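PDB 1PBT: 6-phosphogluconolactonase, which catalyses the hydrolysis of 6-phosphogluconolactone to 6-phosphogluconate, the second step of the oxidative pentose phosphate pathway. Local coordinates for residues 200-205 with 233-238; 169-174 with 192-197. All coordinates share one frame; numbering follows the deposited sequence. Where two conformers were deposited one is given.

Contact 1 (200-205 with 233-238); sequences SLYVLF and KEKTVW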
ATOM      1  N   SER A 200       8.204   2.364   6.673  1.00  9.30           N
ATOM      2  CA  SER A 200       7.598   1.062   6.966  1.00  7.55           C
ATOM      3  C   SER A 200       8.654   0.034   7.368  1.00  8.36           C
ATOM      4  O   SER A 200       9.652  -0.141   6.676  1.00 10.23           O
ATOM      5  CB  SER A 200       6.853   0.519   5.747  1.00  7.16           C
ATOM      6  OG  SER A 200       5.826   1.394   5.320  1.00  9.64           O
ATOM      7  N   LEU A 201       8.418  -0.672   8.466  1.00  8.59           N
ATOM      8  CA  LEU A 201       9.370  -1.684   8.914  1.00  9.81           C
ATOM      9  C   LEU A 201       9.438  -2.812   7.885  1.00  8.36           C
ATOM     10  O   LEU A 201      10.517  -3.289   7.553  1.00  9.35           O
ATOM     11  CB  LEU A 201       8.956  -2.248  10.282  1.00  9.91           C
ATOM     12  CG  LEU A 201       8.842  -1.221  11.412  1.00 12.01           C
ATOM     13  CD1 LEU A 201       8.454  -1.920  12.708  1.00 14.27           C
ATOM     14  CD2 LEU A 201      10.160  -0.473  11.585  1.00 16.88           C
ATOM     15  N   TYR A 202       8.272  -3.216   7.387  1.00  9.13           N
ATOM     16  CA  TYR A 202       8.175  -4.280   6.400  1.00  9.13           C
ATOM     17  C   TYR A 202       7.350  -3.800   5.218  1.00  8.69           C
ATOM     18  O   TYR A 202       6.266  -3.255   5.404  1.00  9.83           O
ATOM     19  CB  TYR A 202       7.477  -5.492   7.008  1.00 15.36           C
ATOM     20  CG  TYR A 202       8.394  -6.457   7.703  1.00 23.67           C
ATOM     21  CD1 TYR A 202       8.800  -7.631   7.071  1.00 27.82           C
ATOM     22  CD2 TYR A 202       8.849  -6.210   8.994  1.00 27.96           C
ATOM     23  CE1 TYR A 202       9.633  -8.542   7.709  1.00 31.18           C
ATOM     24  CE2 TYR A 202       9.687  -7.113   9.642  1.00 30.71           C
ATOM     25  CZ  TYR A 202      10.073  -8.280   8.994  1.00 32.07           C
ATOM     26  OH  TYR A 202      10.882  -9.199   9.632  1.00 34.75           O
ATOM     27  N   VAL A 203       7.874  -3.993   4.017  1.00  7.93           N
ATOM     28  CA  VAL A 203       7.170  -3.617   2.807  1.00  6.42           C
ATOM     29  C   VAL A 203       6.943  -4.912   2.052  1.00  7.68           C
ATOM     30  O   VAL A 203       7.883  -5.685   1.840  1.00  7.29           O
ATOM     31  CB  VAL A 203       8.002  -2.676   1.898  1.00  5.46           C
ATOM     32  CG1 VAL A 203       7.322  -2.528   0.539  1.00  6.79           C
ATOM     33  CG2 VAL A 203       8.122  -1.301   2.551  1.00  5.67           C
ATOM     34  N   LEU A 204       5.695  -5.144   1.659  1.00  9.14           N
ATOM     35  CA  LEU A 204       5.336  -6.343   0.921  1.00 10.23           C
ATOM     36  C   LEU A 204       4.813  -5.937  -0.443  1.00 11.65           C
ATOM     37  O   LEU A 204       3.921  -5.094  -0.546  1.00 12.78           O
ATOM     38  CB  LEU A 204       4.223  -7.112   1.633  1.00 11.44           C
ATOM     39  CG  LEU A 204       4.382  -7.362   3.131  1.00 13.64           C
ATOM     40  CD1 LEU A 204       3.207  -8.206   3.602  1.00 14.16           C
ATOM     41  CD2 LEU A 204       5.698  -8.056   3.436  1.00 12.03           C
ATOM     42  N   PHE A 205       5.372  -6.537  -1.485  1.00  7.77           N
ATOM     43  CA  PHE A 205       4.939  -6.256  -2.850  1.00  8.34           C
ATOM     44  C   PHE A 205       4.158  -7.475  -3.342  1.00  7.26           C
ATOM     45  O   PHE A 205       4.621  -8.604  -3.211  1.00  9.35           O
ATOM     46  CB  PHE A 205       6.143  -6.034  -3.763  1.00  7.90           C
ATOM     47  CG  PHE A 205       6.698  -4.641  -3.718  1.00  8.59           C
ATOM     48  CD1 PHE A 205       6.025  -3.599  -4.341  1.00 10.56           C
ATOM     49  CD2 PHE A 205       7.908  -4.378  -3.077  1.00  9.47           C
ATOM     50  CE1 PHE A 205       6.545  -2.305  -4.337  1.00  9.52           C
ATOM     51  CE2 PHE A 205       8.441  -3.072  -3.067  1.00  9.77           C
ATOM     52  CZ  PHE A 205       7.751  -2.049  -3.699  1.00 10.36           C
ATOM     53  N   LYS A 233      12.314  -0.903   6.448  1.00 10.73           N
ATOM     54  CA  LYS A 233      13.465  -0.659   7.314  1.00 14.00           C
ATOM     55  C   LYS A 233      14.069  -1.978   7.760  1.00 14.34           C
ATOM     56  O   LYS A 233      15.274  -2.072   7.991  1.00 13.92           O
ATOM     57  CB  LYS A 233      13.068   0.125   8.557  1.00 15.17           C
ATOM     58  CG  LYS A 233      12.520   1.504   8.321  1.00 19.18           C
ATOM     59  CD  LYS A 233      12.360   2.183   9.674  1.00 23.78           C
ATOM     60  CE  LYS A 233      11.230   3.186   9.670  1.00 26.34           C
ATOM     61  NZ  LYS A 233      10.989   3.723  11.031  1.00 26.22           N
ATOM     62  N   GLU A 234      13.233  -3.002   7.877  0.50 14.41           N
ATOM     63  CA  GLU A 234      13.716  -4.311   8.288  0.50 14.88           C
ATOM     64  C   GLU A 234      13.781  -5.254   7.103  0.50 15.39           C
ATOM     65  O   GLU A 234      14.801  -5.905   6.871  0.50 16.23           O
ATOM     66  CB  GLU A 234      12.808  -4.899   9.367  0.50 16.13           C
ATOM     67  CG  GLU A 234      12.684  -4.017  10.589  0.50 18.24           C
ATOM     68  CD  GLU A 234      11.920  -4.682  11.711  0.50 19.59           C
ATOM     69  OE1 GLU A 234      11.765  -4.043  12.771  0.50 20.46           O
ATOM     70  OE2 GLU A 234      11.481  -5.837  11.534  0.50 19.67           O
ATOM     71  N   LYS A 235      12.696  -5.315   6.340  1.00 14.72           N
ATOM     72  CA  LYS A 235      12.665  -6.199   5.195  1.00 13.35           C
ATOM     73  C   LYS A 235      11.678  -5.772   4.124  1.00 12.78           C
ATOM     74  O   LYS A 235      10.716  -5.055   4.388  1.00 11.48           O
ATOM     75  CB  LYS A 235      12.318  -7.612   5.676  1.00 16.28           C
ATOM     76  CG  LYS A 235      12.509  -8.712   4.659  1.00 19.70           C
ATOM     77  CD  LYS A 235      11.843 -10.010   5.102  1.00 22.52           C
ATOM     78  CE  LYS A 235      12.384 -10.550   6.420  1.00 25.39           C
ATOM     79  NZ  LYS A 235      11.831 -11.915   6.689  1.00 27.33           N
ATOM     80  N   THR A 236      11.951  -6.228   2.906  1.00 11.14           N
ATOM     81  CA  THR A 236      11.095  -5.974   1.750  1.00  9.65           C
ATOM     82  C   THR A 236      10.864  -7.374   1.214  1.00  9.45           C
ATOM     83  O   THR A 236      11.821  -8.109   0.989  1.00  9.79           O
ATOM     84  CB  THR A 236      11.814  -5.153   0.677  1.00  9.03           C
ATOM     85  OG1 THR A 236      12.230  -3.903   1.237  1.00 10.87           O
ATOM     86  CG2 THR A 236      10.902  -4.906  -0.504  1.00 10.22           C
ATOM     87  N   VAL A 237       9.603  -7.745   1.038  1.00  8.69           N
ATOM     88  CA  VAL A 237       9.262  -9.070   0.547  1.00  8.44           C
ATOM     89  C   VAL A 237       8.387  -8.970  -0.688  1.00 10.00           C
ATOM     90  O   VAL A 237       7.434  -8.192  -0.718  1.00  9.34           O
ATOM     91  CB  VAL A 237       8.475  -9.884   1.601  1.00  8.87           C
ATOM     92  CG1 VAL A 237       8.246 -11.306   1.083  1.00 10.27           C
ATOM     93  CG2 VAL A 237       9.213  -9.893   2.918  1.00  9.21           C
ATOM     94  N   TRP A 238       8.726  -9.742  -1.715  1.00  9.32           N
ATOM     95  CA  TRP A 238       7.929  -9.762  -2.936  1.00  9.08           C
ATOM     96  C   TRP A 238       7.214 -11.102  -3.030  1.00  9.00           C
ATOM     97  O   TRP A 238       7.843 -12.146  -2.889  1.00  7.71           O
ATOM     98  CB  TRP A 238       8.808  -9.614  -4.178  1.00  9.44           C
ATOM     99  CG  TRP A 238       9.440  -8.279  -4.343  1.00  9.51           C
ATOM    100  CD1 TRP A 238      10.479  -7.769  -3.618  1.00 10.37           C
ATOM    101  CD2 TRP A 238       9.082  -7.273  -5.299  1.00  9.97           C
ATOM    102  NE1 TRP A 238      10.792  -6.506  -4.068  1.00 10.49           N
ATOM    103  CE2 TRP A 238       9.948  -6.177  -5.098  1.00  9.79           C
ATOM    104  CE3 TRP A 238       8.109  -7.191  -6.309  1.00  8.10           C
ATOM    105  CZ2 TRP A 238       9.870  -5.009  -5.867  1.00 11.01           C
ATOM    106  CZ3 TRP A 238       8.033  -6.032  -7.073  1.00 11.18           C
ATOM    107  CH2 TRP A 238       8.909  -4.955  -6.847  1.00 10.18           C
TER
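Within the parallel pairing of strands 202-208 and 235-241, Phe-205 and Trp-238 form an offset stack. The Phe-205 ring and the six-membered ring of Trp-238 have centroids 4.0 Å apart and planes only 18° from parallel, with Phe-205 CD2 lying over the indole near its rim. Both side chains start from the same face of the sheet and take the same first torsion, chi1 -83° in Phe-205 and -69° in Trp-238, which sends the two rings off in one direction. Phe-205 CB adds a CH-pi contact, 3.7 Å from the centroid of the six-membered ring of Trp-238, over the face. The methyl CG2 of Thr-236 meets the Phe-205 ring at its edge, while its OG1 bonds to the backbone of Gly-232.

On the other face, Leu-204 CD2 packs 3.8 Å from Val-237 CB, and branched aliphatic residues suit this buried layer next to helix 35-53. Nearer the strand starts, where the sheet is less buried, the Tyr-202 ring lies across the aliphatic chain of Lys-235, whose CB comes 3.5 Å from Tyr-202 CE1.

The backbone ladder is regular: Val-203 N bonds to Lys-235 O, Val-237 N to Val-203 O at 2.8 Å, and Phe-205 N to Val-237 O. Before it, Leu-201 O accepts from both Glu-234 N and Lys-235 N, and Ser-200 O takes Lys-233 N, so the entering loops are gripped as well.

With helix 210-220 between them, strands 202-208 and 235-241 form a beta-alpha-beta crossover, the parallel unit of this alpha/beta fold, flanked by strands 150-153 and 25-31.

Contact 2 (169-174 with 192-197); sequences TGNKDN and LTFRAL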
ATOM      1  N   THR A 169       8.075  12.775  -8.082  1.00  8.71           N
ATOM      2  CA  THR A 169       6.957  12.612  -7.162  1.00  8.08           C
ATOM      3  C   THR A 169       7.369  11.801  -5.940  1.00  8.60           C
ATOM      4  O   THR A 169       7.045  12.142  -4.806  1.00  7.93           O
ATOM      5  CB  THR A 169       5.784  11.876  -7.829  1.00  8.21           C
ATOM      6  OG1 THR A 169       5.378  12.575  -9.010  1.00  9.01           O
ATOM      7  CG2 THR A 169       4.606  11.767  -6.857  1.00  8.37           C
ATOM      8  N   GLY A 170       8.094  10.716  -6.171  1.00  8.25           N
ATOM      9  CA  GLY A 170       8.496   9.882  -5.050  1.00  8.12           C
ATOM     10  C   GLY A 170       9.494  10.563  -4.144  1.00  9.06           C
ATOM     11  O   GLY A 170       9.512  10.339  -2.929  1.00  6.96           O
ATOM     12  N   ASN A 171      10.314  11.427  -4.736  1.00  8.09           N
ATOM     13  CA  ASN A 171      11.343  12.120  -3.992  1.00 10.47           C
ATOM     14  C   ASN A 171      10.889  13.411  -3.341  1.00 10.23           C
ATOM     15  O   ASN A 171      11.716  14.151  -2.798  1.00 12.26           O
ATOM     16  CB  ASN A 171      12.543  12.424  -4.899  1.00 11.45           C
ATOM     17  CG  ASN A 171      13.236  11.175  -5.394  1.00 11.95           C
ATOM     18  OD1 ASN A 171      13.408  10.211  -4.653  1.00 16.00           O
ATOM     19  ND2 ASN A 171      13.665  11.196  -6.648  1.00 14.54           N
ATOM     20  N   LYS A 172       9.592  13.696  -3.396  1.00 10.76           N
ATOM     21  CA  LYS A 172       9.076  14.917  -2.779  1.00 12.77           C
ATOM     22  C   LYS A 172       9.414  14.935  -1.299  1.00 12.36           C
ATOM     23  O   LYS A 172       9.356  13.906  -0.609  1.00 11.12           O
ATOM     24  CB  LYS A 172       7.561  15.027  -2.950  1.00 16.15           C
ATOM     25  CG  LYS A 172       7.109  15.414  -4.344  1.00 19.76           C
ATOM     26  CD  LYS A 172       7.334  16.902  -4.635  1.00 25.24           C
ATOM     27  CE  LYS A 172       6.845  17.263  -6.038  1.00 25.31           C
ATOM     28  NZ  LYS A 172       6.969  18.717  -6.350  1.00 26.47           N
ATOM     29  N   ASP A 173       9.744  16.121  -0.813  1.00 12.40           N
ATOM     30  CA  ASP A 173      10.112  16.298   0.576  1.00 14.41           C
ATOM     31  C   ASP A 173       8.881  16.549   1.450  1.00 15.33           C
ATOM     32  O   ASP A 173       8.723  17.611   2.049  1.00 16.61           O
ATOM     33  CB  ASP A 173      11.098  17.461   0.678  1.00 19.32           C
ATOM     34  CG  ASP A 173      11.680  17.612   2.059  1.00 22.93           C
ATOM     35  OD1 ASP A 173      11.962  16.571   2.692  1.00 26.20           O
ATOM     36  OD2 ASP A 173      11.869  18.768   2.499  1.00 25.22           O
ATOM     37  N   ASN A 174       8.004  15.555   1.494  1.00 14.36           N
ATOM     38  CA  ASN A 174       6.779  15.579   2.287  1.00 14.55           C
ATOM     39  C   ASN A 174       6.436  14.111   2.441  1.00 12.93           C
ATOM     40  O   ASN A 174       7.048  13.257   1.800  1.00 12.06           O
ATOM     41  CB  ASN A 174       5.616  16.232   1.535  1.00 18.02           C
ATOM     42  CG  ASN A 174       5.917  17.632   1.086  1.00 24.94           C
ATOM     43  OD1 ASN A 174       6.087  18.543   1.901  1.00 28.00           O
ATOM     44  ND2 ASN A 174       5.987  17.818  -0.230  1.00 27.09           N
ATOM     45  N   LEU A 192       1.422   8.694  -1.099  1.00  6.40           N
ATOM     46  CA  LEU A 192       2.463   8.745  -0.091  1.00  7.37           C
ATOM     47  C   LEU A 192       3.727   8.821  -0.926  1.00  6.21           C
ATOM     48  O   LEU A 192       3.743   8.364  -2.078  1.00  5.13           O
ATOM     49  CB  LEU A 192       2.496   7.467   0.736  1.00  8.10           C
ATOM     50  CG  LEU A 192       1.274   7.202   1.605  1.00 13.15           C
ATOM     51  CD1 LEU A 192       1.498   5.973   2.484  1.00 12.45           C
ATOM     52  CD2 LEU A 192       1.010   8.429   2.443  1.00 15.02           C
ATOM     53  N   THR A 193       4.779   9.395  -0.347  1.00  6.36           N
ATOM     54  CA  THR A 193       6.065   9.540  -1.035  1.00  6.75           C
ATOM     55  C   THR A 193       7.012   8.413  -0.658  1.00  8.28           C
ATOM     56  O   THR A 193       6.695   7.569   0.185  1.00  8.47           O
ATOM     57  CB  THR A 193       6.774  10.826  -0.618  1.00  8.51           C
ATOM     58  OG1 THR A 193       6.939  10.805   0.806  1.00  8.61           O
ATOM     59  CG2 THR A 193       5.968  12.066  -1.032  1.00  9.18           C
ATOM     60  N   PHE A 194       8.196   8.405  -1.268  1.00  8.45           N
ATOM     61  CA  PHE A 194       9.180   7.383  -0.926  1.00  8.98           C
ATOM     62  C   PHE A 194       9.503   7.533   0.566  1.00  8.76           C
ATOM     63  O   PHE A 194       9.658   6.552   1.288  1.00  8.68           O
ATOM     64  CB  PHE A 194      10.479   7.570  -1.716  1.00  6.97           C
ATOM     65  CG  PHE A 194      10.380   7.241  -3.181  1.00  8.04           C
ATOM     66  CD1 PHE A 194       9.497   6.278  -3.641  1.00  7.93           C
ATOM     67  CD2 PHE A 194      11.246   7.844  -4.090  1.00  6.87           C
ATOM     68  CE1 PHE A 194       9.474   5.909  -4.984  1.00  9.36           C
ATOM     69  CE2 PHE A 194      11.236   7.489  -5.427  1.00  5.81           C
ATOM     70  CZ  PHE A 194      10.352   6.519  -5.882  1.00 10.80           C
ATOM     71  N   ARG A 195       9.608   8.777   1.020  1.00  9.64           N
ATOM     72  CA  ARG A 195       9.915   9.051   2.420  1.00 10.75           C
ATOM     73  C   ARG A 195       8.893   8.418   3.366  1.00 10.47           C
ATOM     74  O   ARG A 195       9.253   7.801   4.379  1.00  9.69           O
ATOM     75  CB  ARG A 195       9.962  10.567   2.650  1.00 15.29           C
ATOM     76  CG  ARG A 195      10.195  10.988   4.090  1.00 19.34           C
ATOM     77  CD  ARG A 195      10.078  12.500   4.239  1.00 25.50           C
ATOM     78  NE  ARG A 195       9.848  12.893   5.628  1.00 29.12           N
ATOM     79  CZ  ARG A 195       9.502  14.120   6.017  1.00 31.30           C
ATOM     80  NH1 ARG A 195       9.346  15.089   5.120  1.00 32.23           N
ATOM     81  NH2 ARG A 195       9.298  14.376   7.303  1.00 32.64           N
ATOM     82  N   ALA A 196       7.615   8.574   3.044  1.00  9.42           N
ATOM     83  CA  ALA A 196       6.564   7.995   3.881  1.00  7.57           C
ATOM     84  C   ALA A 196       6.612   6.473   3.806  1.00  8.15           C
ATOM     85  O   ALA A 196       6.648   5.791   4.822  1.00  8.28           O
ATOM     86  CB  ALA A 196       5.187   8.492   3.425  1.00  6.54           C
ATOM     87  N   LEU A 197       6.617   5.939   2.593  1.00  8.22           N
ATOM     88  CA  LEU A 197       6.633   4.494   2.432  1.00  8.56           C
ATOM     89  C   LEU A 197       7.840   3.840   3.087  1.00  8.77           C
ATOM     90  O   LEU A 197       7.737   2.757   3.658  1.00  9.32           O
ATOM     91  CB  LEU A 197       6.588   4.132   0.952  1.00  7.10           C
ATOM     92  CG  LEU A 197       5.291   4.521   0.231  1.00  7.06           C
ATOM     93  CD1 LEU A 197       5.457   4.351  -1.253  1.00  7.87           C
ATOM     94  CD2 LEU A 197       4.148   3.674   0.739  1.00  8.32           C
TER
HETATM   95  O   HOH W   1      10.207  11.235  -0.571  1.00 12.37           O
HETATM   96  O   HOH W   2       8.333  17.835   5.101  1.00 37.97           O
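Thr-193 turns OG1 into the crowded position between its backbone N and carbonyl carbon (chi1 57°), from which the hydroxyl gives its proton to Asn-174 O at 2.6 Å. The same oxygen accepts from Ala-196 N, 3.2 Å away, making Thr-193 the N-cap of helix 194-197; a threonine suits the place because one hydroxyl both donates and accepts, and its CG2 rests against Lys-172 CB. In Phe-194, CG stands anti to the carbonyl carbon (chi1 -71°), bringing the ring flat against Gly-170, whose CA sits 3.6 Å from the ring centroid in a CH-pi contact. Gly-170, with no side chain, lets its CA lie directly over the ring centre.

Phe-194 N bonds to Gly-170 O. A water bridges the two segments, donating to Gly-170 O and Lys-172 O and accepting from Arg-195 N at 3.0 Å. Farther out, the extended Arg-195 and Asp-173 attract by charge alone in a long salt bridge, NH1 3.9 Å from OD1, which lies well out of the guanidinium plane; a second water joins NH1 to Asp-173 O.

The contact thus ties the end of helix 167-170 to the start of helix 194-197, beside strand 176-178, with Phe-229 meeting the Phe-194 ring.

Contact 1 belongs to a parallel pair within the mixed sheet and contact 2 to a helix-and-loop junction, their centres about 16 Å apart. They share no element, but helix 194-197 leads through a short turn into strand 202-208, and Ser-200 OG bonds back to Leu-197 O across that turn. Contact 1 lies more toward the core, contact 2 more toward the surface; charged side chains keep to the outer side, Lys-233 and Glu-234 in the first, Asp-173 and Arg-195 in the second. A repeating backbone ladder with apolar and aromatic packing holds contact 1, whereas in contact 2 a threonine hydroxyl, a glycine under a ring and bridging waters join the end of one short helix and the loop after it to the start of another.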